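Local coordinates for uncharacterized protein (Burkholderia cenocepacia, PDB 6ANS) that is of unknown function but belongs to the DUF1214 family and binds a sodium ion, at residues L73-V82 against G230-T241; L244-Y252 against L308-L316. All coordinates share one frame; numbering follows the deposited sequence. Where two conformers were deposited one is given.

Contact 1 (L73-V82 against G230-T241)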
loop_
_atom_site.group_PDB
_atom_site.type_symbol
_atom_site.label_atom_id
_atom_site.label_comp_id
_atom_site.label_asym_id
_atom_site.label_seq_id
_atom_site.Cartn_x
_atom_site.Cartn_y
_atom_site.Cartn_z
ATOM N N LEU A 73 -0.936 -10.582 3.482
ATOM C CA LEU A 73 -1.424 -10.366 4.842
ATOM C C LEU A 73 -0.460 -9.477 5.617
ATOM O O LEU A 73 -0.883 -8.596 6.379
ATOM C CB LEU A 73 -1.606 -11.706 5.546
ATOM C CG LEU A 73 -2.702 -12.595 4.942
ATOM C CD1 LEU A 73 -2.796 -13.910 5.698
ATOM C CD2 LEU A 73 -4.034 -11.870 4.964
HETATM N N MSE A 74 0.841 -9.677 5.401
HETATM C CA MSE A 74 1.938 -8.897 5.979
HETATM C C MSE A 74 1.776 -7.413 5.767
HETATM O O MSE A 74 1.927 -6.585 6.647
HETATM C CB MSE A 74 3.254 -9.311 5.322
HETATM C CG MSE A 74 4.224 -10.047 6.159
HETATM SE SE MSE A 74 5.823 -10.408 5.065
HETATM C CE MSE A 74 6.730 -8.759 5.557
ATOM N N ARG A 75 1.537 -7.087 4.504
ATOM C CA ARG A 75 1.412 -5.689 4.120
ATOM C C ARG A 75 0.215 -5.051 4.816
ATOM O O ARG A 75 0.318 -3.949 5.369
ATOM C CB ARG A 75 1.300 -5.591 2.598
ATOM C CG ARG A 75 2.620 -5.927 1.844
ATOM C CD ARG A 75 2.350 -6.386 0.397
ATOM N NE ARG A 75 1.581 -5.391 -0.345
ATOM C CZ ARG A 75 0.643 -5.678 -1.247
ATOM N NH1 ARG A 75 0.348 -6.943 -1.550
ATOM N NH2 ARG A 75 -0.005 -4.694 -1.845
ATOM N N ILE A 76 -0.928 -5.753 4.821
ATOM C CA ILE A 76 -2.111 -5.257 5.519
ATOM C C ILE A 76 -1.827 -5.143 7.010
ATOM O O ILE A 76 -2.129 -4.125 7.649
ATOM C CB ILE A 76 -3.315 -6.183 5.259
ATOM C CG1 ILE A 76 -3.721 -6.159 3.784
ATOM C CG2 ILE A 76 -4.490 -5.768 6.109
ATOM C CD1 ILE A 76 -4.689 -7.288 3.442
ATOM N N ALA A 77 -1.220 -6.186 7.574
ATOM C CA ALA A 77 -0.943 -6.221 9.001
ATOM C C ALA A 77 -0.080 -5.041 9.431
ATOM O O ALA A 77 -0.278 -4.493 10.519
ATOM C CB ALA A 77 -0.269 -7.548 9.352
ATOM N N LEU A 78 0.892 -4.640 8.597
ATOM C CA LEU A 78 1.801 -3.565 8.996
ATOM C C LEU A 78 1.116 -2.199 8.954
ATOM O O LEU A 78 1.416 -1.320 9.768
ATOM C CB LEU A 78 3.059 -3.577 8.111
ATOM C CG LEU A 78 4.064 -4.705 8.376
ATOM C CD1 LEU A 78 5.093 -4.834 7.226
ATOM C CD2 LEU A 78 4.778 -4.515 9.722
ATOM N N GLU A 79 0.232 -1.980 7.986
ATOM C CA GLU A 79 -0.540 -0.743 7.987
ATOM C C GLU A 79 -1.481 -0.712 9.176
ATOM O O GLU A 79 -1.606 0.316 9.865
ATOM C CB GLU A 79 -1.313 -0.612 6.671
ATOM C CG GLU A 79 -0.395 -0.365 5.440
ATOM C CD GLU A 79 -1.159 -0.264 4.113
ATOM O OE1 GLU A 79 -2.392 -0.087 4.126
ATOM O OE2 GLU A 79 -0.523 -0.376 3.045
HETATM N N MSE A 80 -2.137 -1.837 9.433
HETATM C CA MSE A 80 -3.061 -1.972 10.531
HETATM C C MSE A 80 -2.415 -1.721 11.884
HETATM O O MSE A 80 -2.939 -0.965 12.683
HETATM C CB MSE A 80 -3.679 -3.365 10.520
HETATM C CG MSE A 80 -4.700 -3.570 11.628
HETATM SE SE MSE A 80 -5.499 -5.353 11.487
HETATM C CE MSE A 80 -6.489 -5.177 9.775
ATOM N N HIS A 81 -1.258 -2.341 12.128
ATOM C CA HIS A 81 -0.720 -2.403 13.478
ATOM C C HIS A 81 0.539 -1.588 13.699
ATOM O O HIS A 81 0.918 -1.399 14.851
ATOM C CB HIS A 81 -0.433 -3.856 13.867
ATOM C CG HIS A 81 -1.672 -4.661 14.077
ATOM N ND1 HIS A 81 -2.569 -4.379 15.084
ATOM C CD2 HIS A 81 -2.174 -5.726 13.407
ATOM C CE1 HIS A 81 -3.558 -5.258 15.046
ATOM N NE2 HIS A 81 -3.342 -6.085 14.039
ATOM N N VAL A 82 1.188 -1.089 12.646
ATOM C CA VAL A 82 2.394 -0.282 12.786
ATOM C C VAL A 82 2.191 1.135 12.249
ATOM O O VAL A 82 2.421 2.109 12.961
ATOM C CB VAL A 82 3.607 -0.963 12.118
ATOM C CG1 VAL A 82 4.782 0.001 12.030
ATOM C CG2 VAL A 82 3.993 -2.200 12.922
ATOM N N GLY A 230 3.224 -3.366 18.091
ATOM C CA GLY A 230 2.707 -3.332 16.731
ATOM C C GLY A 230 3.307 -4.420 15.862
ATOM O O GLY A 230 2.606 -5.056 15.075
ATOM N N LEU A 231 4.613 -4.653 15.991
ATOM C CA LEU A 231 5.251 -5.686 15.175
ATOM C C LEU A 231 4.703 -7.071 15.506
ATOM O O LEU A 231 4.354 -7.846 14.604
ATOM C CB LEU A 231 6.769 -5.645 15.361
ATOM C CG LEU A 231 7.462 -4.466 14.673
ATOM C CD1 LEU A 231 8.919 -4.356 15.125
ATOM C CD2 LEU A 231 7.375 -4.614 13.169
HETATM N N MSE A 232 4.616 -7.407 16.793
HETATM C CA MSE A 232 4.139 -8.731 17.176
HETATM C C MSE A 232 2.674 -8.903 16.763
HETATM O O MSE A 232 2.296 -9.957 16.248
HETATM C CB MSE A 232 4.330 -8.977 18.683
HETATM C CG MSE A 232 5.814 -9.129 19.087
HETATM SE SE MSE A 232 6.966 -10.083 17.744
HETATM C CE MSE A 232 6.026 -11.822 17.774
ATOM N N ARG A 233 1.851 -7.864 16.945
ATOM C CA ARG A 233 0.465 -7.974 16.491
ATOM C C ARG A 233 0.400 -8.162 14.979
ATOM O O ARG A 233 -0.399 -8.968 14.480
ATOM C CB ARG A 233 -0.356 -6.749 16.923
ATOM C CG ARG A 233 -0.839 -6.815 18.402
ATOM C CD ARG A 233 -1.806 -5.664 18.733
ATOM N NE ARG A 233 -1.106 -4.380 18.743
ATOM C CZ ARG A 233 -0.412 -3.926 19.783
ATOM N NH1 ARG A 233 -0.349 -4.647 20.899
ATOM N NH2 ARG A 233 0.206 -2.752 19.715
ATOM N N ALA A 234 1.243 -7.442 14.234
ATOM C CA ALA A 234 1.263 -7.607 12.782
ATOM C C ALA A 234 1.634 -9.034 12.400
ATOM O O ALA A 234 0.951 -9.664 11.586
ATOM C CB ALA A 234 2.231 -6.604 12.146
ATOM N N ALA A 235 2.697 -9.574 13.008
ATOM C CA ALA A 235 3.117 -10.943 12.698
ATOM C C ALA A 235 2.038 -11.940 13.077
ATOM O O ALA A 235 1.759 -12.881 12.326
ATOM C CB ALA A 235 4.434 -11.292 13.419
ATOM N N GLN A 236 1.424 -11.753 14.249
ATOM C CA GLN A 236 0.389 -12.678 14.694
ATOM C C GLN A 236 -0.880 -12.554 13.858
ATOM O O GLN A 236 -1.621 -13.533 13.724
ATOM C CB GLN A 236 0.104 -12.461 16.184
ATOM C CG GLN A 236 1.150 -13.138 17.087
ATOM C CD GLN A 236 1.428 -12.359 18.354
ATOM O OE1 GLN A 236 0.636 -11.497 18.754
ATOM N NE2 GLN A 236 2.547 -12.679 19.019
ATOM N N PHE A 237 -1.133 -11.371 13.284
ATOM C CA PHE A 237 -2.236 -11.209 12.340
ATOM C C PHE A 237 -2.073 -12.118 11.124
ATOM O O PHE A 237 -3.045 -12.733 10.673
ATOM C CB PHE A 237 -2.338 -9.744 11.905
ATOM C CG PHE A 237 -3.503 -9.443 10.982
ATOM C CD1 PHE A 237 -4.745 -9.062 11.501
ATOM C CD2 PHE A 237 -3.347 -9.519 9.598
ATOM C CE1 PHE A 237 -5.817 -8.765 10.651
ATOM C CE2 PHE A 237 -4.412 -9.235 8.740
ATOM C CZ PHE A 237 -5.654 -8.851 9.265
ATOM N N VAL A 238 -0.861 -12.202 10.566
ATOM C CA VAL A 238 -0.632 -13.069 9.407
ATOM C C VAL A 238 -0.941 -14.517 9.761
ATOM O O VAL A 238 -1.680 -15.213 9.049
ATOM C CB VAL A 238 0.816 -12.941 8.898
ATOM C CG1 VAL A 238 1.058 -13.966 7.796
ATOM C CG2 VAL A 238 1.085 -11.550 8.388
ATOM N N GLU A 239 -0.384 -14.988 10.873
ATOM C CA GLU A 239 -0.581 -16.382 11.257
ATOM C C GLU A 239 -2.042 -16.673 11.560
ATOM O O GLU A 239 -2.602 -17.661 11.068
ATOM C CB GLU A 239 0.283 -16.727 12.469
ATOM C CG GLU A 239 0.064 -18.152 12.981
ATOM C CD GLU A 239 1.230 -18.657 13.802
ATOM O OE1 GLU A 239 1.510 -18.019 14.841
ATOM O OE2 GLU A 239 1.835 -19.699 13.436
ATOM N N GLN A 240 -2.687 -15.810 12.357
ATOM C CA GLN A 240 -4.064 -16.091 12.781
ATOM C C GLN A 240 -5.065 -15.912 11.645
ATOM O O GLN A 240 -6.039 -16.667 11.550
ATOM C CB GLN A 240 -4.464 -15.212 13.968
ATOM C CG GLN A 240 -3.683 -15.463 15.246
ATOM C CD GLN A 240 -3.763 -16.909 15.698
ATOM O OE1 GLN A 240 -4.839 -17.518 15.699
ATOM N NE2 GLN A 240 -2.620 -17.468 16.088
ATOM N N THR A 241 -4.866 -14.915 10.784
ATOM C CA THR A 241 -5.825 -14.696 9.701
ATOM C C THR A 241 -5.769 -15.834 8.700
ATOM O O THR A 241 -6.809 -16.365 8.291
ATOM C CB THR A 241 -5.553 -13.364 9.003
ATOM O OG1 THR A 241 -5.673 -12.308 9.955
ATOM C CG2 THR A 241 -6.534 -13.116 7.823
HETATM O O HOH W 1 -0.936 -2.068 16.956
#
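The imidazole of H81 lies between two side chains: R233 CB sits over one face, 3.8 Å from the centroid of the H81 ring and 14° off its normal, a CH-pi contact, while CG of M80 from its own helix lies over the centre of the opposite face. Near the ring plane are water 1 on the ND1 side and F237 CD1 on the NE2 side. The R233 guanidinium is turned 61° from the imidazole and presents its edge to H81 ND1. Water 1 joins the two residues, donating to H81 O and accepting from R233 NE at 2.9 Å, with a weak link to ND1. H81 NE2 makes a weak hydrogen bond to E144.

The F237 ring carries T241 OG1 over the centre of one face. T241 OG1 donates to F237 O at 2.8 Å, and this bond fixes the hydroxyl there. With CG anti to the backbone N (chi1 -177°), F237 reaches across to residues 73-82. M80 SE approaches F237 CE1 to 3.5 Å, an oblique Met-aromatic contact, and A77 CB meets CD2 of F237 at 3.7 Å.

The closest CA pair is A77 and A234, 4.6 Å apart, and A77 CB touches A234 O at 3.3 Å. At one end G230 lets its CA reach H81 O; at the other, V238 CG2 packs on the backbone of M74 and on L73 CB.

H81 fits among G230, R233, A234 and F237, and F237 among L73, A77, M80 and H81. These are reciprocal knobs into holes between the roughly antiparallel segments 73-82 and 230-241, whose axes approach to 8.2 Å. Helix 60-83 thus packs on helix 224-251, the small residues A77, A234 and G230 permitting the approach, while M74, L78 and V82 also pack on the second subunit.

Contact 2 (L244-Y252 against L308-L316)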
loop_
_atom_site.group_PDB
_atom_site.type_symbol
_atom_site.label_atom_id
_atom_site.label_comp_id
_atom_site.label_asym_id
_atom_site.label_seq_id
_atom_site.Cartn_x
_atom_site.Cartn_y
_atom_site.Cartn_z
ATOM N N LEU A 244 -7.329 -18.803 10.342
ATOM C CA LEU A 244 -8.782 -18.648 10.476
ATOM C C LEU A 244 -9.500 -19.032 9.187
ATOM O O LEU A 244 -10.401 -19.876 9.189
ATOM C CB LEU A 244 -9.134 -17.195 10.851
ATOM C CG LEU A 244 -10.612 -16.771 10.761
ATOM C CD1 LEU A 244 -11.471 -17.590 11.747
ATOM C CD2 LEU A 244 -10.824 -15.259 10.994
ATOM N N PHE A 245 -9.108 -18.427 8.067
ATOM C CA PHE A 245 -9.855 -18.685 6.845
ATOM C C PHE A 245 -9.450 -19.986 6.167
ATOM O O PHE A 245 -10.247 -20.533 5.394
ATOM C CB PHE A 245 -9.738 -17.473 5.927
ATOM C CG PHE A 245 -10.463 -16.278 6.477
ATOM C CD1 PHE A 245 -11.849 -16.315 6.627
ATOM C CD2 PHE A 245 -9.765 -15.176 6.939
ATOM C CE1 PHE A 245 -12.540 -15.227 7.175
ATOM C CE2 PHE A 245 -10.428 -14.105 7.494
ATOM C CZ PHE A 245 -11.830 -14.129 7.612
ATOM N N ALA A 246 -8.275 -20.527 6.485
ATOM C CA ALA A 246 -7.978 -21.892 6.061
ATOM C C ALA A 246 -8.834 -22.907 6.818
ATOM O O ALA A 246 -9.252 -23.919 6.243
ATOM C CB ALA A 246 -6.496 -22.206 6.263
ATOM N N ASP A 247 -9.103 -22.658 8.107
ATOM C CA ASP A 247 -10.068 -23.493 8.828
ATOM C C ASP A 247 -11.442 -23.445 8.161
ATOM O O ASP A 247 -12.101 -24.481 8.008
ATOM C CB ASP A 247 -10.179 -23.058 10.290
ATOM C CG ASP A 247 -8.925 -23.369 11.094
ATOM O OD1 ASP A 247 -8.059 -24.149 10.620
ATOM O OD2 ASP A 247 -8.802 -22.806 12.201
ATOM N N TRP A 248 -11.895 -22.250 7.771
ATOM C CA TRP A 248 -13.181 -22.128 7.082
ATOM C C TRP A 248 -13.191 -22.930 5.785
ATOM O O TRP A 248 -14.120 -23.701 5.521
ATOM C CB TRP A 248 -13.474 -20.663 6.759
ATOM C CG TRP A 248 -13.985 -19.867 7.894
ATOM C CD1 TRP A 248 -13.772 -20.094 9.225
ATOM C CD2 TRP A 248 -14.813 -18.701 7.806
ATOM N NE1 TRP A 248 -14.413 -19.129 9.968
ATOM C CE2 TRP A 248 -15.061 -18.266 9.120
ATOM C CE3 TRP A 248 -15.354 -17.973 6.737
ATOM C CZ2 TRP A 248 -15.834 -17.145 9.398
ATOM C CZ3 TRP A 248 -16.129 -16.860 7.014
ATOM C CH2 TRP A 248 -16.364 -16.458 8.331
ATOM N N ALA A 249 -12.180 -22.719 4.935
ATOM C CA ALA A 249 -12.193 -23.359 3.625
ATOM C C ALA A 249 -12.219 -24.870 3.767
ATOM O O ALA A 249 -13.005 -25.547 3.093
ATOM C CB ALA A 249 -10.987 -22.905 2.792
ATOM N N ALA A 250 -11.394 -25.418 4.671
ATOM C CA ALA A 250 -11.415 -26.864 4.874
ATOM C C ALA A 250 -12.763 -27.338 5.407
ATOM O O ALA A 250 -13.205 -28.442 5.070
ATOM C CB ALA A 250 -10.285 -27.301 5.821
ATOM N N SER A 251 -13.445 -26.524 6.221
ATOM C CA SER A 251 -14.751 -26.958 6.724
ATOM C C SER A 251 -15.800 -27.080 5.623
ATOM O O SER A 251 -16.823 -27.734 5.841
ATOM C CB SER A 251 -15.276 -25.999 7.797
ATOM O OG SER A 251 -15.828 -24.816 7.212
ATOM N N TYR A 252 -15.573 -26.481 4.448
ATOM C CA TYR A 252 -16.547 -26.549 3.360
ATOM C C TYR A 252 -16.462 -27.842 2.555
ATOM O O TYR A 252 -17.393 -28.134 1.795
ATOM C CB TYR A 252 -16.366 -25.365 2.392
ATOM C CG TYR A 252 -16.387 -23.990 3.027
ATOM C CD1 TYR A 252 -17.158 -23.732 4.158
ATOM C CD2 TYR A 252 -15.638 -22.947 2.488
ATOM C CE1 TYR A 252 -17.180 -22.472 4.739
ATOM C CE2 TYR A 252 -15.657 -21.677 3.057
ATOM C CZ TYR A 252 -16.429 -21.451 4.188
ATOM O OH TYR A 252 -16.440 -20.203 4.764
ATOM N N LEU A 308 -15.862 -15.477 -7.206
ATOM C CA LEU A 308 -15.044 -16.677 -7.232
ATOM C C LEU A 308 -13.696 -16.359 -6.588
ATOM O O LEU A 308 -13.110 -15.309 -6.865
ATOM C CB LEU A 308 -14.874 -17.181 -8.664
ATOM C CG LEU A 308 -14.579 -18.687 -8.772
ATOM C CD1 LEU A 308 -15.792 -19.487 -8.275
ATOM C CD2 LEU A 308 -14.203 -19.089 -10.200
ATOM N N ASN A 309 -13.236 -17.246 -5.698
ATOM C CA ASN A 309 -12.015 -17.061 -4.915
ATOM C C ASN A 309 -11.074 -18.242 -5.096
ATOM O O ASN A 309 -11.486 -19.325 -5.513
ATOM C CB ASN A 309 -12.282 -16.940 -3.397
ATOM C CG ASN A 309 -13.418 -15.978 -3.064
ATOM O OD1 ASN A 309 -13.600 -14.955 -3.727
ATOM N ND2 ASN A 309 -14.153 -16.282 -1.990
ATOM N N ASN A 310 -9.809 -18.052 -4.699
ATOM C CA ASN A 310 -8.930 -19.204 -4.555
ATOM C C ASN A 310 -9.170 -19.873 -3.200
ATOM O O ASN A 310 -10.058 -19.483 -2.435
ATOM C CB ASN A 310 -7.464 -18.809 -4.753
ATOM C CG ASN A 310 -6.935 -17.867 -3.685
ATOM O OD1 ASN A 310 -7.563 -17.616 -2.645
ATOM N ND2 ASN A 310 -5.755 -17.332 -3.949
ATOM N N TYR A 311 -8.375 -20.906 -2.898
ATOM C CA TYR A 311 -8.593 -21.645 -1.658
ATOM C C TYR A 311 -8.376 -20.774 -0.429
ATOM O O TYR A 311 -8.992 -21.017 0.615
ATOM C CB TYR A 311 -7.685 -22.870 -1.580
ATOM C CG TYR A 311 -7.996 -23.716 -0.362
ATOM C CD1 TYR A 311 -9.046 -24.628 -0.382
ATOM C CD2 TYR A 311 -7.256 -23.589 0.811
ATOM C CE1 TYR A 311 -9.348 -25.403 0.713
ATOM C CE2 TYR A 311 -7.534 -24.379 1.917
ATOM C CZ TYR A 311 -8.587 -25.277 1.863
ATOM O OH TYR A 311 -8.893 -26.051 2.953
ATOM N N TRP A 312 -7.502 -19.773 -0.530
ATOM C CA TRP A 312 -7.183 -18.852 0.558
ATOM C C TRP A 312 -8.243 -17.775 0.763
ATOM O O TRP A 312 -8.040 -16.872 1.587
ATOM C CB TRP A 312 -5.803 -18.236 0.270
ATOM C CG TRP A 312 -4.856 -19.360 -0.098
ATOM C CD1 TRP A 312 -4.268 -19.592 -1.315
ATOM C CD2 TRP A 312 -4.481 -20.458 0.742
ATOM N NE1 TRP A 312 -3.530 -20.753 -1.267
ATOM C CE2 TRP A 312 -3.639 -21.300 -0.017
ATOM C CE3 TRP A 312 -4.754 -20.795 2.071
ATOM C CZ2 TRP A 312 -3.069 -22.459 0.510
ATOM C CZ3 TRP A 312 -4.189 -21.954 2.594
ATOM C CH2 TRP A 312 -3.356 -22.769 1.812
HETATM N N MSE A 313 -9.351 -17.848 0.024
HETATM C CA MSE A 313 -10.483 -16.929 0.151
HETATM C C MSE A 313 -10.079 -15.511 -0.234
HETATM O O MSE A 313 -10.627 -14.517 0.244
HETATM C CB MSE A 313 -11.090 -17.017 1.567
HETATM C CG MSE A 313 -11.539 -18.453 1.861
HETATM SE SE MSE A 313 -12.675 -18.688 3.475
HETATM C CE MSE A 313 -14.206 -17.598 2.855
ATOM N N GLU A 314 -9.107 -15.424 -1.128
ATOM C CA GLU A 314 -8.887 -14.202 -1.878
ATOM C C GLU A 314 -9.740 -14.282 -3.127
ATOM O O GLU A 314 -9.702 -15.299 -3.828
ATOM C CB GLU A 314 -7.435 -14.050 -2.309
ATOM C CG GLU A 314 -6.378 -14.084 -1.242
ATOM C CD GLU A 314 -5.011 -13.981 -1.902
ATOM O OE1 GLU A 314 -4.632 -14.931 -2.611
ATOM O OE2 GLU A 314 -4.357 -12.931 -1.768
ATOM N N SER A 315 -10.473 -13.213 -3.430
ATOM C CA SER A 315 -11.095 -13.142 -4.745
ATOM C C SER A 315 -10.033 -13.350 -5.816
ATOM O O SER A 315 -8.866 -12.983 -5.641
ATOM C CB SER A 315 -11.798 -11.795 -4.956
ATOM O OG SER A 315 -10.892 -10.711 -4.842
ATOM N N LEU A 316 -10.438 -13.961 -6.927
ATOM C CA LEU A 316 -9.556 -14.049 -8.085
ATOM C C LEU A 316 -9.296 -12.646 -8.634
ATOM O O LEU A 316 -9.849 -11.668 -8.122
ATOM C CB LEU A 316 -10.147 -14.989 -9.135
ATOM C CG LEU A 316 -10.316 -16.446 -8.652
ATOM C CD1 LEU A 316 -10.824 -17.337 -9.787
ATOM C CD2 LEU A 316 -9.021 -17.000 -8.063
HETATM O O HOH W 2 -8.460 -20.116 3.250
HETATM O O HOH W 3 -7.308 -25.585 5.140
#
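M313 and Y311 reach the helix from a type I turn running from N310 to M313. From CB, the M313 chain runs extended through CG to the selenium, then bends at chi3 (63°). SE stops 3.6 Å from F245 O and 3.9 Å from W248 CB. It is oblique to the rings of F245 and Y252 in Met-aromatic contacts, the nearer centroid being that of F245 at 5.2 Å. The bend carries CE to the edge of the W248 indole, near its plane, and to 3.9 Å from Y252 OH.

Y311 packs on A249, whose CB stands over one ring face, 3.7 Å from the centroid of Y311 and 21° off its normal. The Y311 hydroxyl passes close to the backbone of A250 but donates to water 3, with Y311 OH 2.7 Å from the water oxygen; that water in turn donates to A246 O. Water 2 instead donates to both Y311 O and F245 O, weakly to the latter.

N310, at the start of the turn, and E314, just after it, are bonded twice: N310 OD1 accepts from E314 N while N310 ND2 donates to E314 OE1. Direct contact between the segments is mainly van der Waals, CH-pi and Met-aromatic, and their hydrogen-bonded links run through waters 2 and 3.

How the contacts relate
Contacts 1 and 2 follow one another along helix 224-251, their centres 19 Å apart: residues 230-241 serve contact 1 and 244-252 serve contact 2, with no other touch between the two sites. Contact 1 pairs this helix with helix 60-83, whereas contact 2 joins its later part to the turn after strand 303-309. Helix 60-83 also borders contact 2, where T62 and Y69 meet Y311, W312 and E314. The sodium ion, at G103 and A104, lies about 10 Å from the T241 side chain of contact 1; in contact 2, M313 hydrogen-bonds through its backbone to A104, which puts the turn beside the sodium site.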